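Glycoside hydrolase, family 11\:clostridium cellulosome enzyme, dockerin type i\:polysaccharide (Clostridium thermocellum, PDB 2C71) probably removes acetyl groups from plant cell-wall xylan, as a metal-ion-dependent acetyl xylan esterase of carbohydrate esterase family 4. Local coordinates at residues E136-A141 and P161-E166. Numbering follows the deposited sequence.
Sequences EQRAAA and PHPTPE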
loop_
_atom_site.group_PDB
_atom_site.type_symbol
_atom_site.label_atom_id
_atom_site.label_comp_id
_atom_site.label_asym_id
_atom_site.label_seq_id
_atom_site.Cartn_x
_atom_site.Cartn_y
_atom_site.Cartn_z
ATOM N N GLU A 136 8.279 -18.390 -2.208
ATOM C CA GLU A 136 8.263 -18.719 -3.622
ATOM C C GLU A 136 6.853 -18.650 -4.207
ATOM O O GLU A 136 6.668 -18.155 -5.331
ATOM C CB GLU A 136 8.903 -20.088 -3.853
ATOM C CG GLU A 136 8.529 -20.872 -5.060
ATOM C CD GLU A 136 9.235 -22.221 -5.014
ATOM O OE1 GLU A 136 8.825 -23.145 -4.284
ATOM O OE2 GLU A 136 10.241 -22.336 -5.712
ATOM N N GLN A 137 5.847 -19.107 -3.435
ATOM C CA GLN A 137 4.469 -19.058 -3.900
ATOM C C GLN A 137 3.953 -17.625 -3.990
ATOM O O GLN A 137 3.252 -17.269 -4.941
ATOM C CB GLN A 137 3.574 -19.898 -2.992
ATOM C CG GLN A 137 3.853 -21.383 -3.161
ATOM C CD GLN A 137 3.219 -22.268 -2.101
ATOM O OE1 GLN A 137 2.968 -21.853 -0.965
ATOM N NE2 GLN A 137 2.873 -23.506 -2.524
ATOM N N ARG A 138 4.300 -16.798 -3.009
ATOM C CA ARG A 138 3.890 -15.395 -3.040
ATOM C C ARG A 138 4.492 -14.705 -4.247
ATOM O O ARG A 138 3.838 -13.940 -4.963
ATOM C CB ARG A 138 4.304 -14.727 -1.727
ATOM C CG ARG A 138 3.494 -15.263 -0.535
ATOM C CD ARG A 138 4.125 -14.924 0.785
ATOM N NE ARG A 138 3.349 -15.561 1.863
ATOM C CZ ARG A 138 3.050 -15.060 3.039
ATOM N NH1 ARG A 138 3.506 -13.894 3.402
ATOM N NH2 ARG A 138 2.267 -15.757 3.847
ATOM N N ALA A 139 5.784 -14.960 -4.479
ATOM C CA ALA A 139 6.455 -14.370 -5.631
ATOM C C ALA A 139 5.845 -14.829 -6.942
ATOM O O ALA A 139 5.630 -14.017 -7.847
ATOM C CB ALA A 139 7.954 -14.709 -5.582
ATOM N N ALA A 140 5.559 -16.136 -7.071
ATOM C CA ALA A 140 4.971 -16.663 -8.302
ATOM C C ALA A 140 3.633 -15.994 -8.580
ATOM O O ALA A 140 3.296 -15.700 -9.741
ATOM C CB ALA A 140 4.865 -18.168 -8.241
ATOM N N ALA A 141 2.867 -15.753 -7.521
ATOM C CA ALA A 141 1.548 -15.144 -7.652
ATOM C C ALA A 141 1.649 -13.731 -8.216
ATOM O O ALA A 141 0.853 -13.333 -9.066
ATOM C CB ALA A 141 0.835 -15.131 -6.308
ATOM N N PRO A 161 4.000 -17.389 10.325
ATOM C CA PRO A 161 4.998 -17.020 9.310
ATOM C C PRO A 161 4.516 -16.007 8.296
ATOM O O PRO A 161 3.393 -16.113 7.822
ATOM C CB PRO A 161 5.376 -18.342 8.644
ATOM C CG PRO A 161 5.010 -19.375 9.607
ATOM C CD PRO A 161 3.835 -18.847 10.377
ATOM N N HIS A 162 5.389 -15.051 7.949
ATOM C CA HIS A 162 5.030 -14.037 6.992
ATOM C C HIS A 162 6.218 -13.734 6.061
ATOM O O HIS A 162 6.849 -12.671 6.168
ATOM C CB HIS A 162 4.565 -12.746 7.673
ATOM C CG HIS A 162 3.943 -11.800 6.700
ATOM N ND1 HIS A 162 2.933 -12.141 5.802
ATOM C CD2 HIS A 162 4.175 -10.486 6.528
ATOM C CE1 HIS A 162 2.602 -11.057 5.110
ATOM N NE2 HIS A 162 3.347 -10.043 5.531
ATOM N N PRO A 163 6.503 -14.644 5.125
ATOM C CA PRO A 163 7.706 -14.495 4.280
ATOM C C PRO A 163 7.509 -13.566 3.087
ATOM O O PRO A 163 8.106 -13.778 2.013
ATOM C CB PRO A 163 7.989 -15.923 3.827
ATOM C CG PRO A 163 6.587 -16.538 3.756
ATOM C CD PRO A 163 5.915 -15.994 4.996
ATOM N N THR A 164 6.760 -12.480 3.247
ATOM C CA THR A 164 6.659 -11.478 2.190
ATOM C C THR A 164 7.993 -10.771 1.891
ATOM O O THR A 164 8.335 -10.602 0.718
ATOM C CB THR A 164 5.478 -10.573 2.438
ATOM O OG1 THR A 164 4.287 -11.351 2.208
ATOM C CG2 THR A 164 5.517 -9.313 1.546
ATOM N N PRO A 165 8.793 -10.421 2.913
ATOM C CA PRO A 165 10.117 -9.828 2.570
ATOM C C PRO A 165 10.922 -10.770 1.669
ATOM O O PRO A 165 11.535 -10.331 0.687
ATOM C CB PRO A 165 10.779 -9.591 3.941
ATOM C CG PRO A 165 9.600 -9.423 4.895
ATOM C CD PRO A 165 8.553 -10.400 4.372
ATOM N N GLU A 166 10.954 -12.057 2.032
ATOM C CA GLU A 166 11.710 -13.027 1.245
ATOM C C GLU A 166 11.146 -13.177 -0.169
ATOM O O GLU A 166 11.897 -13.395 -1.139
ATOM C CB GLU A 166 11.757 -14.344 2.032
ATOM C CG GLU A 166 12.609 -14.249 3.312
ATOM C CD GLU A 166 12.069 -13.338 4.423
ATOM O OE1 GLU A 166 10.847 -13.309 4.725
ATOM O OE2 GLU A 166 12.919 -12.623 5.009
HETATM O O HOH W 1 1.485 -14.550 6.334
#
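Arg138 reaches out from helix 135-145 and lays its guanidinium over the pyrrolidine ring of Pro163, whose CD sits 3.5 Å above the guanidinium plane, over its centre. The side chain is extended from CG to NE, which carries the charged group across to the turn that leads into helix 164-177, where Pro163 is the N-cap. At the guanidinium rim, NH1 gives a hydrogen bond to Thr164 OG1 (2.9 Å); it is bent, with 136° at the hydrogen, and the oxygen is tilted 19° out of the plane. Thr164 turns OG1 to the side of its own backbone N, where it meets Arg138 NH1; OG1 is also hydrogen-bonded to Asp128 OD2, and the hydroxyl thereby links arginine and aspartate. His162 ND1 stands at the guanidinium edge, 3.0 Å from Arg138 NH1, with guanidinium and imidazole planes 67° apart, while NE2 of the imidazole is tied to His155 O. A water in the guanidinium plane accepts from Arg138 NH2 at 2.9 Å, donates to Pro161 O and also bonds His162 ND1. Ile130 O and Thr133 OG1 take further N-H groups of Arg138, pinning the guanidinium's rotation. Within this NodB-homology fold, the arginine thus joins helix 135-145 to the loop after strand 151-155 and the start of helix 164-177; Ala139 packs on Ile170 and Ile171 farther along that helix, and Pro165 rests against helix 17-30.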